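CopC (Methylosinus trichosporium OB3b, PDB 5ICU) binds copper(II) and, as a periplasmic protein of the CopC family with a cupredoxin-like beta-sandwich, probably takes part in copper homeostasis. Local coordinates at residues A[15-19]-A[93-98]; A[26-31]-A[77-82]; A[47-52]-A[63-68]. All coordinates share one frame. Numbering follows the deposited sequence.

Contact 1: A[15-19]-A[93-98]; sequences VAASP and FTVDPH
Residues 93-98 carry the end of strand 86-95 into the C-terminal tail, and 15-19 leave the short edge strand 14-15; the two meet in a single parallel bridge, with Val15 paired to Val95 at a CA-CA distance of 5.1 Å and Ala16 level with Asp96 at the same CA-CA spacing. Phe93 is extended (-147/163), and its p rotamer (chi1 73°) brings CE2 to 4.0 Å from Pro19 CG and CD2 to 4.3 Å from Val15 CG2. Thr94 contributes its carbonyl: Val15 N donates to Thr94 O at 2.9 Å. Val95, the bridge residue, points to the same face of the sheet as Val15, and their CG2 atoms lie 4.1 Å apart; Val95 CG2 is also 4.2 Å from Pro19 CD. Asp96 N then donates to Val15 O at 2.8 Å, so Val15 uses both its N and O on the residues flanking Val95, the pattern that defines a parallel bridge. Past Pro97 the tail stays beside the loop, where His98 (chi1 54°, chi2 -102°) donates from ND1 to Ala16 O at 2.7 Å, with the oxygen near the ring plane. Ala16 (-84/-12) breaks the extended run, and the chain swings through Ala17 and Ser18 to bring Pro19 against Val95 and Phe93. The arrangement is a single parallel beta bridge adding the short strand 14-15 to the edge of one sheet of the sandwich. On its other flank strand 86-95 is hydrogen-bonded to antiparallel strand 71-80, through Phe93 with Tyr73 and Val95 with Gly71; strand 86-95 thus lies between 71-80 and the outermost strand 14-15.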
ATOM      1  N   VAL A  15       2.900  -1.464  13.362  1.00 12.10           N
ATOM      2  CA  VAL A  15       2.024  -0.349  13.669  1.00 12.17           C
ATOM      3  C   VAL A  15       1.162  -0.807  14.832  1.00 11.91           C
ATOM      4  O   VAL A  15       0.864  -1.986  14.966  1.00 11.98           O
ATOM      5  CB  VAL A  15       1.205   0.164  12.462  1.00 12.10           C
ATOM      6  CG1 VAL A  15       2.171   0.687  11.397  1.00 12.30           C
ATOM      7  CG2 VAL A  15       0.290  -0.905  11.895  1.00 11.46           C
ATOM      8  N   ALA A  16       0.775   0.150  15.662  1.00 12.37           N
ATOM      9  CA  ALA A  16       0.079  -0.137  16.914  1.00 12.72           C
ATOM     10  C   ALA A  16      -1.403  -0.326  16.745  1.00 12.28           C
ATOM     11  O   ALA A  16      -2.090  -0.733  17.692  1.00 13.49           O
ATOM     12  CB  ALA A  16       0.344   1.009  17.867  1.00 13.31           C
ATOM     13  N   ALA A  17      -1.917   0.032  15.578  1.00 11.70           N
ATOM     14  CA  ALA A  17      -3.320  -0.090  15.267  1.00 11.23           C
ATOM     15  C   ALA A  17      -3.488  -0.197  13.770  1.00 10.77           C
ATOM     16  O   ALA A  17      -2.545   0.084  13.029  1.00 10.38           O
ATOM     17  CB  ALA A  17      -4.070   1.108  15.779  1.00 11.86           C
ATOM     18  N   SER A  18      -4.681  -0.583  13.323  1.00 10.39           N
ATOM     19  CA  SER A  18      -4.921  -0.752  11.899  1.00 10.15           C
ATOM     20  C   SER A  18      -4.696   0.593  11.194  1.00 10.37           C
ATOM     21  O   SER A  18      -5.230   1.593  11.638  1.00 10.81           O
ATOM     22  CB  SER A  18      -6.364  -1.185  11.675  1.00 10.24           C
ATOM     23  OG  SER A  18      -6.557  -1.470  10.298  1.00 10.13           O
ATOM     24  N   PRO A  19      -3.924   0.602  10.090  1.00 10.83           N
ATOM     25  CA  PRO A  19      -3.704   1.872   9.366  1.00 11.41           C
ATOM     26  C   PRO A  19      -4.968   2.286   8.624  1.00 11.71           C
ATOM     27  O   PRO A  19      -5.577   1.452   7.967  1.00 12.37           O
ATOM     28  CB  PRO A  19      -2.583   1.508   8.393  1.00 11.42           C
ATOM     29  CG  PRO A  19      -2.784   0.078   8.120  1.00 11.19           C
ATOM     30  CD  PRO A  19      -3.252  -0.528   9.418  1.00 10.78           C
ATOM     31  N   PHE A  93       4.082  -5.658   6.404  1.00  8.26           N
ATOM     32  CA  PHE A  93       4.018  -4.895   7.673  1.00  8.51           C
ATOM     33  C   PHE A  93       3.153  -5.675   8.633  1.00  8.68           C
ATOM     34  O   PHE A  93       2.435  -6.556   8.233  1.00  8.78           O
ATOM     35  CB  PHE A  93       3.532  -3.462   7.492  1.00  8.55           C
ATOM     36  CG  PHE A  93       2.071  -3.341   7.214  1.00  8.43           C
ATOM     37  CD1 PHE A  93       1.585  -3.441   5.945  1.00  8.54           C
ATOM     38  CD2 PHE A  93       1.158  -3.121   8.259  1.00  8.79           C
ATOM     39  CE1 PHE A  93       0.238  -3.319   5.687  1.00  8.44           C
ATOM     40  CE2 PHE A  93      -0.180  -3.004   8.010  1.00  8.60           C
ATOM     41  CZ  PHE A  93      -0.668  -3.103   6.729  1.00  8.67           C
ATOM     42  N   THR A  94       3.260  -5.331   9.918  1.00  8.93           N
ATOM     43  CA  THR A  94       2.513  -6.022  10.969  1.00  8.98           C
ATOM     44  C   THR A  94       1.686  -5.053  11.776  1.00  8.56           C
ATOM     45  O   THR A  94       2.160  -3.970  12.134  1.00  8.61           O
ATOM     46  CB  THR A  94       3.476  -6.774  11.897  1.00  9.59           C
ATOM     47  OG1 THR A  94       4.216  -7.758  11.146  1.00 10.59           O
ATOM     48  CG2 THR A  94       2.680  -7.502  12.976  1.00 10.10           C
ATOM     49  N   VAL A  95       0.428  -5.444  11.998  1.00  8.19           N
ATOM     50  CA  VAL A  95      -0.475  -4.751  12.942  1.00  8.29           C
ATOM     51  C   VAL A  95      -0.319  -5.457  14.267  1.00  8.32           C
ATOM     52  O   VAL A  95      -0.672  -6.613  14.407  1.00  8.19           O
ATOM     53  CB  VAL A  95      -1.929  -4.799  12.458  1.00  8.19           C
ATOM     54  CG1 VAL A  95      -2.854  -4.111  13.442  1.00  8.55           C
ATOM     55  CG2 VAL A  95      -2.053  -4.143  11.075  1.00  8.20           C
ATOM     56  N   ASP A  96       0.266  -4.745  15.218  1.00  8.46           N
ATOM     57  CA  ASP A  96       0.381  -5.235  16.601  1.00  8.67           C
ATOM     58  C   ASP A  96      -0.908  -4.991  17.395  1.00  8.22           C
ATOM     59  O   ASP A  96      -1.645  -4.078  17.106  1.00  8.26           O
ATOM     60  CB  ASP A  96       1.489  -4.468  17.338  1.00  9.62           C
ATOM     61  CG  ASP A  96       2.891  -4.725  16.857  1.00 10.66           C
ATOM     62  OD1 ASP A  96       3.122  -5.755  16.226  1.00 11.35           O
ATOM     63  OD2 ASP A  96       3.755  -3.871  17.187  1.00 11.75           O
ATOM     64  N   PRO A  97      -1.151  -5.795  18.440  1.00  7.73           N
ATOM     65  CA  PRO A  97      -2.222  -5.482  19.384  1.00  7.69           C
ATOM     66  C   PRO A  97      -1.841  -4.262  20.232  1.00  7.81           C
ATOM     67  O   PRO A  97      -0.685  -4.030  20.541  1.00  8.10           O
ATOM     68  CB  PRO A  97      -2.317  -6.746  20.243  1.00  7.72           C
ATOM     69  CG  PRO A  97      -0.957  -7.331  20.165  1.00  7.73           C
ATOM     70  CD  PRO A  97      -0.396  -6.991  18.834  1.00  7.68           C
ATOM     71  N   HIS A  98      -2.847  -3.473  20.561  1.00  7.90           N
ATOM     72  CA  HIS A  98      -2.686  -2.381  21.528  1.00  8.25           C
ATOM     73  C   HIS A  98      -3.519  -2.599  22.786  1.00  8.18           C
ATOM     74  O   HIS A  98      -3.617  -1.706  23.641  1.00  8.49           O
ATOM     75  CB  HIS A  98      -2.999  -0.998  20.918  1.00  8.87           C
ATOM     76  CG  HIS A  98      -4.327  -0.916  20.273  1.00  9.75           C
ATOM     77  ND1 HIS A  98      -4.463  -0.974  18.905  1.00 10.38           N
ATOM     78  CD2 HIS A  98      -5.573  -0.793  20.781  1.00 10.82           C
ATOM     79  CE1 HIS A  98      -5.749  -0.943  18.605  1.00 10.98           C
ATOM     80  NE2 HIS A  98      -6.439  -0.814  19.714  1.00 11.38           N
TER

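Contact 2: A[26-31]-A[77-82]; sequences FGGGVE and FRVLSS
A single backbone bridge, Val30 with Ser81 (CA-CA 4.3 Å), joins the loop leaving strand 21-26 to residues 80-82, linking chain that comes from one sheet of the cupredoxin-like beta-sandwich to the other. Two hydrogen bonds frame it: Ser82 N donates to Gly29 O at 2.8 Å (N-H...O 150°) and Glu31 N to Leu80 O at 2.9 Å (153°). Between them lie two CA-H...O contacts, Ser81 CA to Gly29 O and Val30 CA to Leu80 O, both 3.4 Å. Val30 (-131/158) and Ser81 (-71/157) are extended, whereas Gly27 (-79/-6) turns the chain after Phe26. A side chain would not fit at Gly29 in this conformation: an ideal CB would fall 2.3 Å from Ser82 OG.

Deeper in the sandwich, Phe26 (m, chi2 86°) points its edge at the face of Phe77 (p, chi2 -90°) in an offset edge-to-face pair, centroids 5.8 Å apart and planes at 72°. Phe26 CZ also meets Val79 CG1 at 3.8 Å, and Val30 CG1 meets Val79 CG2 at 3.8 Å. Leu61 of strand 60-64 touches Phe26, Val30 and Val79, placing these side chains between the sheets.

The outer end adjoins the metal site: the Ser81 side chain is about 5 Å from the copper ion bound by His1, Asp83 and His85, and Ser81 OG is hydrogen-bonded to His85 O and Ser2 N. Toward the surface, Leu80 CD2 lies 3.5 Å from Glu31 OE1, while one water donates to Glu31 OE2 at 2.8 Å and to Ser81 O at 2.9 Å.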
ATOM      1  N   PHE A  26       6.333   7.524  -5.129  1.00  7.39           N
ATOM      2  CA  PHE A  26       7.186   6.992  -6.183  1.00  7.16           C
ATOM      3  C   PHE A  26       8.192   8.041  -6.626  1.00  7.30           C
ATOM      4  O   PHE A  26       8.021   9.234  -6.368  1.00  7.78           O
ATOM      5  CB  PHE A  26       6.332   6.463  -7.336  1.00  6.88           C
ATOM      6  CG  PHE A  26       5.382   5.378  -6.929  1.00  6.58           C
ATOM      7  CD1 PHE A  26       4.136   5.676  -6.413  1.00  6.62           C
ATOM      8  CD2 PHE A  26       5.756   4.055  -6.995  1.00  6.46           C
ATOM      9  CE1 PHE A  26       3.274   4.675  -5.983  1.00  6.54           C
ATOM     10  CE2 PHE A  26       4.914   3.065  -6.559  1.00  6.30           C
ATOM     11  CZ  PHE A  26       3.676   3.383  -6.037  1.00  6.35           C
ATOM     12  N   GLY A  27       9.200   7.595  -7.363  1.00  7.41           N
ATOM     13  CA  GLY A  27      10.222   8.475  -7.883  1.00  7.87           C
ATOM     14  C   GLY A  27       9.868   9.269  -9.109  1.00  8.03           C
ATOM     15  O   GLY A  27      10.671  10.125  -9.552  1.00  9.44           O
ATOM     16  N   GLY A  28       8.715   9.005  -9.679  1.00  7.61           N
ATOM     17  CA  GLY A  28       8.194   9.730 -10.848  1.00  7.63           C
ATOM     18  C   GLY A  28       6.692   9.594 -10.786  1.00  7.37           C
ATOM     19  O   GLY A  28       6.114   8.946  -9.880  1.00  7.25           O
ATOM     20  N   GLY A  29       6.009  10.203 -11.753  1.00  7.18           N
ATOM     21  CA  GLY A  29       4.540  10.161 -11.786  1.00  7.07           C
ATOM     22  C   GLY A  29       4.038   8.737 -11.986  1.00  6.75           C
ATOM     23  O   GLY A  29       4.652   7.921 -12.661  1.00  6.40           O
ATOM     24  N   VAL A  30       2.844   8.482 -11.470  1.00  6.80           N
ATOM     25  CA  VAL A  30       2.096   7.273 -11.778  1.00  6.92           C
ATOM     26  C   VAL A  30       0.679   7.671 -12.143  1.00  7.32           C
ATOM     27  O   VAL A  30       0.202   8.727 -11.771  1.00  8.15           O
ATOM     28  CB  VAL A  30       2.108   6.287 -10.593  1.00  6.76           C
ATOM     29  CG1 VAL A  30       3.509   5.750 -10.348  1.00  6.79           C
ATOM     30  CG2 VAL A  30       1.547   6.889  -9.327  1.00  6.95           C
ATOM     31  N   GLU A  31       0.006   6.780 -12.877  1.00  7.54           N
ATOM     32  CA  GLU A  31      -1.337   7.035 -13.372  1.00  8.06           C
ATOM     33  C   GLU A  31      -2.317   6.342 -12.459  1.00  7.25           C
ATOM     34  O   GLU A  31      -2.444   5.126 -12.526  1.00  6.67           O
ATOM     35  CB  GLU A  31      -1.420   6.445 -14.763  1.00  9.34           C
ATOM     36  CG  GLU A  31      -0.608   7.112 -15.840  1.00 11.29           C
ATOM     37  CD  GLU A  31      -1.178   6.801 -17.267  1.00 13.51           C
ATOM     38  OE1 GLU A  31      -2.256   6.150 -17.430  1.00 16.70           O
ATOM     39  OE2 GLU A  31      -0.583   7.222 -18.290  1.00 17.72           O
ATOM     40  N   PHE A  77       1.853  -3.871  -5.156  1.00  4.98           N
ATOM     41  CA  PHE A  77       1.462  -2.773  -6.046  1.00  4.84           C
ATOM     42  C   PHE A  77       1.941  -3.032  -7.446  1.00  4.72           C
ATOM     43  O   PHE A  77       2.981  -3.613  -7.644  1.00  4.70           O
ATOM     44  CB  PHE A  77       1.884  -1.403  -5.518  1.00  4.91           C
ATOM     45  CG  PHE A  77       3.349  -1.280  -5.264  1.00  4.96           C
ATOM     46  CD1 PHE A  77       3.862  -1.607  -4.012  1.00  4.96           C
ATOM     47  CD2 PHE A  77       4.263  -0.857  -6.244  1.00  5.06           C
ATOM     48  CE1 PHE A  77       5.207  -1.544  -3.741  1.00  5.17           C
ATOM     49  CE2 PHE A  77       5.621  -0.774  -5.965  1.00  5.17           C
ATOM     50  CZ  PHE A  77       6.084  -1.151  -4.726  1.00  5.19           C
ATOM     51  N   ARG A  78       1.160  -2.534  -8.408  1.00  4.67           N
ATOM     52  CA  ARG A  78       1.522  -2.666  -9.796  1.00  5.01           C
ATOM     53  C   ARG A  78       1.034  -1.397 -10.473  1.00  4.92           C
ATOM     54  O   ARG A  78      -0.189  -1.203 -10.629  1.00  5.09           O
ATOM     55  CB  ARG A  78       0.857  -3.908 -10.342  1.00  5.20           C
ATOM     56  CG  ARG A  78       1.425  -4.343 -11.754  1.00  5.47           C
ATOM     57  CD  ARG A  78       1.020  -5.759 -12.142  1.00  5.77           C
ATOM     58  NE  ARG A  78       1.527  -6.117 -13.473  1.00  6.12           N
ATOM     59  CZ  ARG A  78       0.971  -5.777 -14.633  1.00  6.27           C
ATOM     60  NH1 ARG A  78      -0.135  -5.073 -14.679  1.00  6.34           N
ATOM     61  NH2 ARG A  78       1.546  -6.143 -15.783  1.00  6.61           N
ATOM     62  N   VAL A  79       1.964  -0.493 -10.776  1.00  5.16           N
ATOM     63  CA  VAL A  79       1.628   0.856 -11.184  1.00  5.30           C
ATOM     64  C   VAL A  79       2.057   1.099 -12.608  1.00  5.17           C
ATOM     65  O   VAL A  79       3.040   0.518 -13.074  1.00  5.09           O
ATOM     66  CB  VAL A  79       2.250   1.919 -10.228  1.00  5.67           C
ATOM     67  CG1 VAL A  79       1.785   1.666  -8.792  1.00  5.86           C
ATOM     68  CG2 VAL A  79       3.771   1.952 -10.301  1.00  5.70           C
ATOM     69  N   LEU A  80       1.325   1.994 -13.265  1.00  5.32           N
ATOM     70  CA  LEU A  80       1.734   2.484 -14.605  1.00  5.58           C
ATOM     71  C   LEU A  80       2.417   3.823 -14.427  1.00  5.86           C
ATOM     72  O   LEU A  80       1.803   4.774 -13.991  1.00  6.24           O
ATOM     73  CB  LEU A  80       0.523   2.588 -15.544  1.00  5.71           C
ATOM     74  CG  LEU A  80       0.899   3.043 -16.971  1.00  6.08           C
ATOM     75  CD1 LEU A  80       1.836   2.117 -17.657  1.00  6.46           C
ATOM     76  CD2 LEU A  80      -0.345   3.263 -17.758  1.00  6.47           C
ATOM     77  N   SER A  81       3.710   3.859 -14.717  1.00  6.06           N
ATOM     78  CA  SER A  81       4.495   5.101 -14.605  1.00  6.70           C
ATOM     79  C   SER A  81       4.113   6.074 -15.699  1.00  7.65           C
ATOM     80  O   SER A  81       3.668   5.685 -16.767  1.00  7.81           O
ATOM     81  CB  SER A  81       5.980   4.793 -14.728  1.00  6.73           C
ATOM     82  OG  SER A  81       6.421   3.770 -13.836  1.00  6.74           O
ATOM     83  N   SER A  82       4.365   7.353 -15.437  1.00  8.66           N
ATOM     84  CA  SER A  82       4.022   8.388 -16.415  1.00  9.97           C
ATOM     85  C   SER A  82       4.876   8.242 -17.655  1.00 10.75           C
ATOM     86  O   SER A  82       4.455   8.742 -18.721  1.00 12.04           O
ATOM     87  CB  SER A  82       4.115   9.780 -15.795  1.00 10.38           C
ATOM     88  OG  SER A  82       3.162   9.924 -14.742  1.00 11.23           O
TER
HETATM   89  O   HOH W   1       1.820   5.972 -18.934  1.00 14.13           O

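Contact 3: A[47-52]-A[63-68]; sequences VVEGAK and LDAPEL
Apolar packing dominates where residues 47-52 pass residues 63-68, their end-to-end directions 153° apart. Leu63, buried, adopts chi1 174° (t) and chi2 61° (p), which carries CD1 to 3.5 Å from Gly50 N and 3.9 Å from Glu49 C, and CD2 to 4.1 Å from Val48 CG1. Gly50 (166/-166) suits this approach, since an ideal CB on it would sit a tight 3.3 Å from Leu63 CD1. Val48 (p, chi1 61°) sets CG1 3.7 Å from Pro66 CD; Val47 (t, chi1 177°) sets CG1 3.8 Å from Pro66 CG and 3.9 Å from Leu68 CD2, the Leu68 side chain taking m and t for chi1 and chi2.

CA atoms are 5.1 Å apart at Ala51 and Leu63 but 7.0 Å at Val48 and Ala65, and no backbone hydrogen bond joins the two segments directly. Val47, Val48 and Gly50 bond to strand 36-40, Leu63 to Val22, and Lys52 to Thr62, just before the second segment. Val47 and Val48 both face Ile39, a classic beta bulge that fits the turned Val47 backbone (-87/-50) beside extended Val48 (-160/149). Strand 46-50 is outermost in the five-stranded sheet of the beta-sandwich, and 60-64 in the three-stranded sheet; the side chains of Val48 and Leu63 meet between them.

Charge adds a looser element at the surface: Lys52 brings NZ to 4.0 Å from Asp64 OD2, beyond salt-bridge distance. The CA-to-CB bond of Glu49 points away from residues 63-68, and its OE2 is hydrogen-bonded to Ser36 OG.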
ATOM      1  N   VAL A  47      -7.445  -8.866   0.796  1.00  7.65           N
ATOM      2  CA  VAL A  47      -8.274  -8.088   1.740  1.00  7.77           C
ATOM      3  C   VAL A  47      -8.981  -6.951   1.004  1.00  7.90           C
ATOM      4  O   VAL A  47     -10.195  -6.750   1.159  1.00  8.62           O
ATOM      5  CB  VAL A  47      -7.416  -7.542   2.885  1.00  7.78           C
ATOM      6  CG1 VAL A  47      -8.257  -6.679   3.830  1.00  8.04           C
ATOM      7  CG2 VAL A  47      -6.805  -8.711   3.688  1.00  7.79           C
ATOM      8  N   VAL A  48      -8.210  -6.182   0.223  1.00  7.35           N
ATOM      9  CA  VAL A  48      -8.741  -5.035  -0.508  1.00  7.57           C
ATOM     10  C   VAL A  48      -7.788  -4.705  -1.637  1.00  6.96           C
ATOM     11  O   VAL A  48      -6.592  -4.967  -1.517  1.00  6.86           O
ATOM     12  CB  VAL A  48      -8.935  -3.792   0.435  1.00  8.10           C
ATOM     13  CG1 VAL A  48      -7.654  -3.320   1.046  1.00  8.33           C
ATOM     14  CG2 VAL A  48      -9.661  -2.674  -0.306  1.00  8.67           C
ATOM     15  N   GLU A  49      -8.336  -4.200  -2.721  1.00  6.92           N
ATOM     16  CA  GLU A  49      -7.552  -3.681  -3.852  1.00  6.95           C
ATOM     17  C   GLU A  49      -8.092  -2.326  -4.238  1.00  7.13           C
ATOM     18  O   GLU A  49      -9.290  -2.075  -4.158  1.00  7.54           O
ATOM     19  CB  GLU A  49      -7.645  -4.642  -5.061  1.00  7.32           C
ATOM     20  CG  GLU A  49      -6.754  -4.257  -6.239  1.00  7.51           C
ATOM     21  CD  GLU A  49      -7.285  -3.158  -7.154  1.00  7.76           C
ATOM     22  OE1 GLU A  49      -8.510  -2.888  -7.198  1.00  8.86           O
ATOM     23  OE2 GLU A  49      -6.467  -2.484  -7.823  1.00  7.69           O
ATOM     24  N   GLY A  50      -7.208  -1.451  -4.677  1.00  6.85           N
ATOM     25  CA  GLY A  50      -7.626  -0.191  -5.297  1.00  7.57           C
ATOM     26  C   GLY A  50      -6.488   0.780  -5.418  1.00  7.49           C
ATOM     27  O   GLY A  50      -5.326   0.370  -5.298  1.00  8.06           O
ATOM     28  N   ALA A  51      -6.775   2.053  -5.692  1.00  7.85           N
ATOM     29  CA  ALA A  51      -5.765   3.109  -5.772  1.00  8.35           C
ATOM     30  C   ALA A  51      -6.453   4.423  -6.024  1.00  9.17           C
ATOM     31  O   ALA A  51      -7.368   4.511  -6.847  1.00 10.48           O
ATOM     32  CB  ALA A  51      -4.756   2.836  -6.888  1.00  8.31           C
ATOM     33  N   LYS A  52      -6.038   5.451  -5.291  1.00 10.08           N
ATOM     34  CA  LYS A  52      -6.514   6.793  -5.641  1.00 11.56           C
ATOM     35  C   LYS A  52      -5.359   7.756  -5.597  1.00 10.24           C
ATOM     36  O   LYS A  52      -4.315   7.473  -5.011  1.00  9.44           O
ATOM     37  CB  LYS A  52      -7.714   7.241  -4.816  1.00 15.04           C
ATOM     38  CG  LYS A  52      -7.501   7.376  -3.385  1.00 17.43           C
ATOM     39  CD  LYS A  52      -8.730   8.002  -2.704  1.00 20.56           C
ATOM     40  CE  LYS A  52      -9.917   7.063  -2.592  1.00 22.56           C
ATOM     41  NZ  LYS A  52     -11.150   7.814  -2.153  1.00 25.52           N
ATOM     42  N   LEU A  63      -4.471   3.982  -0.680  1.00  8.95           N
ATOM     43  CA  LEU A  63      -5.504   2.952  -0.664  1.00  9.66           C
ATOM     44  C   LEU A  63      -6.154   3.006   0.724  1.00 10.14           C
ATOM     45  O   LEU A  63      -5.454   2.833   1.729  1.00 10.18           O
ATOM     46  CB  LEU A  63      -4.878   1.584  -0.906  1.00  9.84           C
ATOM     47  CG  LEU A  63      -5.855   0.394  -0.755  1.00 10.56           C
ATOM     48  CD1 LEU A  63      -6.987   0.495  -1.749  1.00 11.14           C
ATOM     49  CD2 LEU A  63      -5.051  -0.871  -0.884  1.00 10.90           C
ATOM     50  N   ASP A  64      -7.480   3.178   0.759  1.00 11.15           N
ATOM     51  CA  ASP A  64      -8.213   3.130   2.044  1.00 13.00           C
ATOM     52  C   ASP A  64      -8.324   1.689   2.493  1.00 12.04           C
ATOM     53  O   ASP A  64      -8.756   0.821   1.730  1.00 12.85           O
ATOM     54  CB  ASP A  64      -9.572   3.733   1.855  1.00 15.46           C
ATOM     55  CG  ASP A  64      -9.521   5.233   1.692  1.00 18.38           C
ATOM     56  OD1 ASP A  64      -8.477   5.873   1.982  1.00 22.79           O
ATOM     57  OD2 ASP A  64     -10.551   5.788   1.276  1.00 24.02           O
ATOM     58  N   ALA A  65      -7.883   1.402   3.708  1.00 11.32           N
ATOM     59  CA  ALA A  65      -7.933   0.030   4.227  1.00 10.77           C
ATOM     60  C   ALA A  65      -9.184  -0.156   5.069  1.00 10.84           C
ATOM     61  O   ALA A  65      -9.531   0.708   5.855  1.00 11.22           O
ATOM     62  CB  ALA A  65      -6.709  -0.274   5.059  1.00 10.71           C
ATOM     63  N   PRO A  66      -9.786  -1.328   5.000  1.00 10.35           N
ATOM     64  CA  PRO A  66     -10.750  -1.692   6.062  1.00 10.61           C
ATOM     65  C   PRO A  66     -10.008  -1.957   7.348  1.00 10.59           C
ATOM     66  O   PRO A  66      -8.781  -1.932   7.408  1.00 10.31           O
ATOM     67  CB  PRO A  66     -11.352  -2.997   5.545  1.00 10.74           C
ATOM     68  CG  PRO A  66     -10.206  -3.616   4.803  1.00 10.73           C
ATOM     69  CD  PRO A  66      -9.428  -2.491   4.161  1.00 10.65           C
ATOM     70  N   GLU A  67     -10.736  -2.152   8.432  1.00 10.67           N
ATOM     71  CA  GLU A  67     -10.174  -2.503   9.692  1.00 11.27           C
ATOM     72  C   GLU A  67      -9.449  -3.808   9.597  1.00 10.89           C
ATOM     73  O   GLU A  67     -10.061  -4.818   9.212  1.00 12.78           O
ATOM     74  CB  GLU A  67     -11.286  -2.577  10.751  1.00 11.92           C
ATOM     75  CG  GLU A  67     -10.805  -2.904  12.147  1.00 12.41           C
ATOM     76  CD  GLU A  67      -9.931  -1.837  12.795  1.00 12.85           C
ATOM     77  OE1 GLU A  67      -9.873  -0.711  12.298  1.00 12.87           O
ATOM     78  OE2 GLU A  67      -9.352  -2.111  13.884  1.00 14.68           O
ATOM     79  N   LEU A  68      -8.159  -3.769   9.883  1.00 10.13           N
ATOM     80  CA  LEU A  68      -7.292  -4.927   9.814  1.00  9.93           C
ATOM     81  C   LEU A  68      -7.086  -5.566  11.179  1.00 10.40           C
ATOM     82  O   LEU A  68      -6.616  -4.915  12.105  1.00 11.13           O
ATOM     83  CB  LEU A  68      -5.932  -4.544   9.243  1.00  9.86           C
ATOM     84  CG  LEU A  68      -5.894  -3.910   7.837  1.00  9.72           C
ATOM     85  CD1 LEU A  68      -4.463  -3.731   7.428  1.00  9.71           C
ATOM     86  CD2 LEU A  68      -6.644  -4.727   6.816  1.00  9.88           C
TER

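How the contacts relate
Along the chain the contacts are enclosed one within another: contact 1 pairs the outermost segments, 15-19 with 93-98, contact 2 falls within that span, and contact 3 within contact 2. All three reach the five-stranded sheet, contact 1 through strand 86-95, contact 2 through the neighbouring strand 71-80, and contact 3 through edge strand 46-50. Contacts 1 and 2 lie on opposite sides of the chain's centre, their centres 27 Å apart, so the copper-site end of the sandwich is remote from the C-terminal tail. Contacts 1 and 3, with centres 15 Å apart, touch: Ser18 OG probably hydrogen-bonds Leu68 N at 2.8 Å. Contacts 2 and 3 have centres 18 Å apart and do not touch.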